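Local coordinates for halohydrin dehalogenase (PDB 4IY1), which catalyses the dehalogenation of halohydrins, probably by closing vicinal haloalcohols to epoxides with release of halide, and can open epoxides with cyanide, at residues H198-R210 against F237-W249. The protein carries 37 engineered substitutions. Residues are numbered along the deposited sequence; the frame is centred on the assembly and turned at random.
Engineered in segment 198-210: Trp201 (natural residue His), Arg203 (natural residue Lys), Tyr205 (natural residue Val). Engineered in segment 237-249: Val245 (natural residue Met), Val246 (natural residue Ile).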
loop_
_atom_site.group_PDB
_atom_site.type_symbol
_atom_site.label_atom_id
_atom_site.label_comp_id
_atom_site.label_asym_id
_atom_site.label_seq_id
_atom_site.Cartn_x
_atom_site.Cartn_y
_atom_site.Cartn_z
ATOM N N HIS B 198 16.759 3.212 25.028
ATOM C CA HIS B 198 15.496 2.859 24.416
ATOM C C HIS B 198 14.690 4.093 24.200
ATOM O O HIS B 198 14.132 4.302 23.112
ATOM C CB HIS B 198 14.736 1.881 25.286
ATOM C CG HIS B 198 15.359 0.523 25.329
ATOM N ND1 HIS B 198 16.636 0.330 25.715
ATOM C CD2 HIS B 198 14.869 -0.723 24.947
ATOM C CE1 HIS B 198 16.952 -0.971 25.580
ATOM N NE2 HIS B 198 15.866 -1.619 25.130
ATOM N N VAL B 199 14.707 4.963 25.204
ATOM C CA VAL B 199 14.023 6.238 25.135
ATOM C C VAL B 199 14.522 7.070 23.955
ATOM O O VAL B 199 13.731 7.725 23.265
ATOM C CB VAL B 199 14.139 7.004 26.464
ATOM C CG1 VAL B 199 13.918 8.496 26.253
ATOM C CG2 VAL B 199 13.137 6.452 27.468
ATOM N N ALA B 200 15.804 6.922 23.631
ATOM C CA ALA B 200 16.392 7.696 22.552
ATOM C C ALA B 200 15.958 7.116 21.206
ATOM O O ALA B 200 15.792 7.845 20.233
ATOM C CB ALA B 200 17.911 7.718 22.669
ATOM N N TRP B 201 15.831 5.794 21.152
ATOM C CA TRP B 201 15.383 5.097 19.951
ATOM C C TRP B 201 13.966 5.502 19.587
ATOM O O TRP B 201 13.681 5.803 18.424
ATOM C CB TRP B 201 15.482 3.589 20.164
ATOM C CG TRP B 201 15.250 2.773 18.927
ATOM C CD1 TRP B 201 16.202 2.329 18.001
ATOM C CD2 TRP B 201 13.974 2.217 18.470
ATOM N NE1 TRP B 201 15.606 1.547 17.033
ATOM C CE2 TRP B 201 14.265 1.482 17.235
ATOM C CE3 TRP B 201 12.660 2.290 18.923
ATOM C CZ2 TRP B 201 13.269 0.868 16.498
ATOM C CZ3 TRP B 201 11.660 1.652 18.181
ATOM C CH2 TRP B 201 11.953 0.979 16.983
ATOM N N VAL B 202 13.100 5.616 20.590
ATOM C CA VAL B 202 11.717 5.977 20.353
ATOM C C VAL B 202 11.611 7.397 19.810
ATOM O O VAL B 202 11.006 7.632 18.741
ATOM C CB VAL B 202 10.852 5.792 21.611
ATOM C CG1 VAL B 202 9.485 6.438 21.418
ATOM C CG2 VAL B 202 10.703 4.308 21.939
ATOM N N ARG B 203 12.352 8.305 20.440
ATOM C CA ARG B 203 12.360 9.702 20.049
ATOM C C ARG B 203 12.971 9.894 18.675
ATOM O O ARG B 203 12.595 10.805 17.948
ATOM C CB ARG B 203 13.079 10.568 21.098
ATOM C CG ARG B 203 12.529 10.386 22.511
ATOM C CD ARG B 203 13.121 11.379 23.502
ATOM N NE ARG B 203 12.377 12.633 23.500
ATOM C CZ ARG B 203 12.712 13.706 22.792
ATOM N NH1 ARG B 203 13.801 13.693 22.034
ATOM N NH2 ARG B 203 11.957 14.796 22.846
ATOM N N LYS B 204 13.873 9.000 18.301
ATOM C CA LYS B 204 14.481 9.039 16.991
ATOM C C LYS B 204 13.530 8.615 15.847
ATOM O O LYS B 204 13.496 9.248 14.801
ATOM C CB LYS B 204 15.723 8.172 16.973
ATOM C CG LYS B 204 16.635 8.437 15.794
ATOM C CD LYS B 204 17.935 7.691 15.991
ATOM C CE LYS B 204 18.883 7.901 14.826
ATOM N NZ LYS B 204 20.103 7.066 15.029
ATOM N N TYR B 205 12.832 7.498 16.018
ATOM C CA TYR B 205 12.240 6.805 14.869
ATOM C C TYR B 205 10.712 6.971 14.752
ATOM O O TYR B 205 10.130 6.733 13.683
ATOM C CB TYR B 205 12.650 5.333 14.859
ATOM C CG TYR B 205 14.085 5.111 14.435
ATOM C CD1 TYR B 205 14.501 5.446 13.161
ATOM C CD2 TYR B 205 15.034 4.623 15.328
ATOM C CE1 TYR B 205 15.809 5.268 12.762
ATOM C CE2 TYR B 205 16.363 4.481 14.956
ATOM C CZ TYR B 205 16.743 4.790 13.661
ATOM O OH TYR B 205 18.042 4.615 13.232
ATOM N N THR B 206 10.071 7.346 15.858
ATOM C CA THR B 206 8.666 7.735 15.847
ATOM C C THR B 206 8.482 9.237 15.640
ATOM O O THR B 206 9.349 10.039 16.017
ATOM C CB THR B 206 7.894 7.216 17.083
ATOM O OG1 THR B 206 8.024 8.138 18.169
ATOM C CG2 THR B 206 8.423 5.851 17.517
ATOM N N ALA B 207 7.419 9.611 14.928
ATOM C CA ALA B 207 7.155 11.029 14.619
ATOM C C ALA B 207 6.723 11.777 15.864
ATOM O O ALA B 207 7.103 12.913 16.064
ATOM C CB ALA B 207 6.083 11.185 13.517
ATOM N N LEU B 208 5.850 11.171 16.661
ATOM C CA LEU B 208 5.368 11.827 17.855
ATOM C C LEU B 208 6.406 11.704 19.008
ATOM O O LEU B 208 6.185 12.215 20.084
ATOM C CB LEU B 208 4.018 11.239 18.298
ATOM C CG LEU B 208 2.727 11.634 17.562
ATOM C CD1 LEU B 208 1.623 10.682 17.975
ATOM C CD2 LEU B 208 2.292 13.069 17.833
ATOM N N GLN B 209 7.495 10.981 18.780
ATOM C CA GLN B 209 8.596 10.922 19.745
ATOM C C GLN B 209 8.143 10.445 21.132
ATOM O O GLN B 209 8.672 10.887 22.140
ATOM C CB GLN B 209 9.299 12.292 19.861
ATOM C CG GLN B 209 9.999 12.719 18.594
ATOM C CD GLN B 209 10.716 14.055 18.742
ATOM O OE1 GLN B 209 10.171 15.007 19.308
ATOM N NE2 GLN B 209 11.896 14.157 18.150
ATOM N N ARG B 210 7.165 9.545 21.166
ATOM C CA ARG B 210 6.761 8.852 22.382
ATOM C C ARG B 210 6.208 7.482 22.027
ATOM O O ARG B 210 6.131 7.133 20.845
ATOM C CB ARG B 210 5.704 9.647 23.140
ATOM C CG ARG B 210 4.504 10.041 22.289
ATOM C CD ARG B 210 3.350 10.477 23.173
ATOM N NE ARG B 210 2.183 10.861 22.385
ATOM C CZ ARG B 210 1.128 10.078 22.187
ATOM N NH1 ARG B 210 1.107 8.822 22.665
ATOM N NH2 ARG B 210 0.083 10.557 21.523
ATOM N N PHE B 237 -5.414 -0.282 10.552
ATOM C CA PHE B 237 -5.049 0.987 11.180
ATOM C C PHE B 237 -3.626 0.881 11.680
ATOM O O PHE B 237 -3.290 -0.073 12.350
ATOM C CB PHE B 237 -5.956 1.261 12.377
ATOM C CG PHE B 237 -7.401 1.369 12.019
ATOM C CD1 PHE B 237 -7.964 2.599 11.751
ATOM C CD2 PHE B 237 -8.175 0.230 11.869
ATOM C CE1 PHE B 237 -9.304 2.707 11.456
ATOM C CE2 PHE B 237 -9.500 0.328 11.528
ATOM C CZ PHE B 237 -10.065 1.561 11.299
ATOM N N TRP B 238 -2.766 1.772 11.198
ATOM C CA TRP B 238 -1.341 1.762 11.559
ATOM C C TRP B 238 -1.131 2.665 12.749
ATOM O O TRP B 238 -1.087 3.907 12.600
ATOM C CB TRP B 238 -0.490 2.197 10.368
ATOM C CG TRP B 238 -0.693 1.340 9.125
ATOM C CD1 TRP B 238 -1.657 1.503 8.104
ATOM C CD2 TRP B 238 0.021 0.095 8.781
ATOM N NE1 TRP B 238 -1.546 0.497 7.146
ATOM C CE2 TRP B 238 -0.550 -0.373 7.488
ATOM C CE3 TRP B 238 1.093 -0.599 9.335
ATOM C CZ2 TRP B 238 -0.084 -1.515 6.852
ATOM C CZ3 TRP B 238 1.528 -1.773 8.695
ATOM C CH2 TRP B 238 0.963 -2.210 7.480
ATOM N N LEU B 239 -1.301 2.065 13.932
ATOM C CA LEU B 239 -1.212 2.737 15.248
ATOM C C LEU B 239 0.238 2.755 15.700
ATOM O O LEU B 239 0.651 1.933 16.526
ATOM C CB LEU B 239 -1.981 1.908 16.289
ATOM C CG LEU B 239 -3.031 2.478 17.246
ATOM C CD1 LEU B 239 -3.245 1.580 18.458
ATOM C CD2 LEU B 239 -2.854 3.929 17.640
ATOM N N ALA B 240 1.045 3.612 15.098
ATOM C CA ALA B 240 2.486 3.543 15.324
ATOM C C ALA B 240 3.115 4.948 15.494
ATOM O O ALA B 240 4.313 5.120 15.267
ATOM C CB ALA B 240 3.169 2.778 14.173
ATOM N N GLY B 241 2.291 5.946 15.825
ATOM C CA GLY B 241 2.774 7.321 16.083
ATOM C C GLY B 241 3.672 7.905 14.999
ATOM O O GLY B 241 4.529 8.748 15.289
ATOM N N GLY B 242 3.512 7.435 13.757
ATOM C CA GLY B 242 4.255 7.960 12.602
ATOM C C GLY B 242 5.551 7.221 12.343
ATOM O O GLY B 242 6.340 7.604 11.473
ATOM N N PHE B 243 5.783 6.139 13.073
ATOM C CA PHE B 243 6.918 5.261 12.761
ATOM C C PHE B 243 6.731 4.668 11.367
ATOM O O PHE B 243 5.602 4.434 10.959
ATOM C CB PHE B 243 7.018 4.139 13.808
ATOM C CG PHE B 243 8.151 3.190 13.576
ATOM C CD1 PHE B 243 7.962 2.029 12.830
ATOM C CD2 PHE B 243 9.392 3.412 14.160
ATOM C CE1 PHE B 243 8.989 1.117 12.659
ATOM C CE2 PHE B 243 10.434 2.519 13.970
ATOM C CZ PHE B 243 10.228 1.359 13.227
ATOM N N PRO B 244 7.826 4.476 10.609
ATOM C CA PRO B 244 9.171 4.955 10.894
ATOM C C PRO B 244 9.435 6.364 10.368
ATOM O O PRO B 244 8.866 6.779 9.354
ATOM C CB PRO B 244 10.062 3.956 10.136
ATOM C CG PRO B 244 9.193 3.412 9.041
ATOM C CD PRO B 244 7.757 3.819 9.296
ATOM N N VAL B 245 10.379 7.041 11.012
ATOM C CA VAL B 245 10.867 8.336 10.584
ATOM C C VAL B 245 12.383 8.218 10.488
ATOM O O VAL B 245 13.031 7.775 11.445
ATOM C CB VAL B 245 10.413 9.419 11.604
ATOM C CG1 VAL B 245 11.564 10.239 12.150
ATOM C CG2 VAL B 245 9.326 10.294 11.025
ATOM N N VAL B 246 12.915 8.386 9.282
ATOM C CA VAL B 246 14.363 8.427 9.095
ATOM C C VAL B 246 14.813 9.856 8.862
ATOM O O VAL B 246 14.042 10.695 8.384
ATOM C CB VAL B 246 14.871 7.551 7.922
ATOM C CG1 VAL B 246 14.199 6.188 7.901
ATOM C CG2 VAL B 246 14.687 8.266 6.601
ATOM N N GLU B 247 16.074 10.119 9.178
ATOM C CA GLU B 247 16.585 11.476 9.174
ATOM C C GLU B 247 17.032 11.892 7.785
ATOM O O GLU B 247 17.276 11.045 6.911
ATOM C CB GLU B 247 17.722 11.639 10.184
ATOM C CG GLU B 247 17.690 12.966 10.941
ATOM C CD GLU B 247 16.275 13.475 11.211
ATOM O OE1 GLU B 247 15.671 14.117 10.310
ATOM O OE2 GLU B 247 15.785 13.283 12.346
ATOM N N ARG B 248 17.071 13.203 7.567
ATOM C CA ARG B 248 17.652 13.761 6.354
ATOM C C ARG B 248 19.052 13.195 6.130
ATOM O O ARG B 248 19.734 12.810 7.084
ATOM C CB ARG B 248 17.720 15.283 6.464
ATOM C CG ARG B 248 16.518 15.893 7.166
ATOM C CD ARG B 248 16.530 17.404 7.032
ATOM N NE ARG B 248 16.701 18.051 8.326
ATOM C CZ ARG B 248 16.367 19.314 8.573
ATOM N NH1 ARG B 248 15.851 20.059 7.607
ATOM N NH2 ARG B 248 16.558 19.832 9.781
ATOM N N TRP B 249 19.463 13.129 4.867
ATOM C CA TRP B 249 20.875 13.014 4.517
ATOM C C TRP B 249 21.721 13.771 5.505
ATOM O O TRP B 249 21.368 14.888 5.896
ATOM C CB TRP B 249 21.115 13.569 3.115
ATOM C CG TRP B 249 20.114 13.101 2.081
ATOM C CD1 TRP B 249 19.277 11.988 2.146
ATOM C CD2 TRP B 249 19.870 13.683 0.749
ATOM N NE1 TRP B 249 18.528 11.869 0.998
ATOM C CE2 TRP B 249 18.842 12.848 0.118
ATOM C CE3 TRP B 249 20.378 14.772 0.048
ATOM C CZ2 TRP B 249 18.358 13.114 -1.153
ATOM C CZ3 TRP B 249 19.887 15.025 -1.238
ATOM C CH2 TRP B 249 18.899 14.215 -1.822
HETATM O O HOH W 1 14.946 9.427 12.600
#
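Phe243 and the engineered Trp201 meet at a slant, their planes 37° apart, with Phe243 CE2 3.7 Å from Trp201 CH2. Pro244 CB sits over the centre of one Phe243 face, while a face of the Trp201 indole carries, toward its rim, CD2 of Tyr205, also engineered. The Tyr205 ring has Lys204 CG over one face and receives Val245 O at its edge, 3.2 Å from CD1. Phe243 CG is anti to the backbone N (chi1 180°), which carries the ring to the last helical turn, where CE2 also touches Tyr205 CB. The phenol oxygen of Tyr205 reaches a hydrogen bond with Tyr205 OH of the second subunit.

In this Rossmann-like short-chain dehydrogenase/reductase fold, the contact joins the C-terminal end of helix 196-205 to the chain leaving the last strand, 236-239, of the parallel sheet. That chain kinks through a type I' beta turn from Ala240 to Phe243, in which Gly242 CA lies 3.8 Å from Ala207 CB. Gly241 O accepts from Leu208 N at 3.1 Å and, more weakly, from Ala207 N. Beyond the turn, past a cis peptide before Pro244, Val245 N makes a short but poorly aligned, weak bond to Tyr205 O (2.7 Å). A water donates to both Lys204 O and Val245 O, bridging the backbones beside the engineered Val245, whose CG1 lies 3.4 Å from Lys204 O. NZ of Lys161 of the third subunit hydrogen-bonds to the carbonyl oxygens of Gly242 and Pro244.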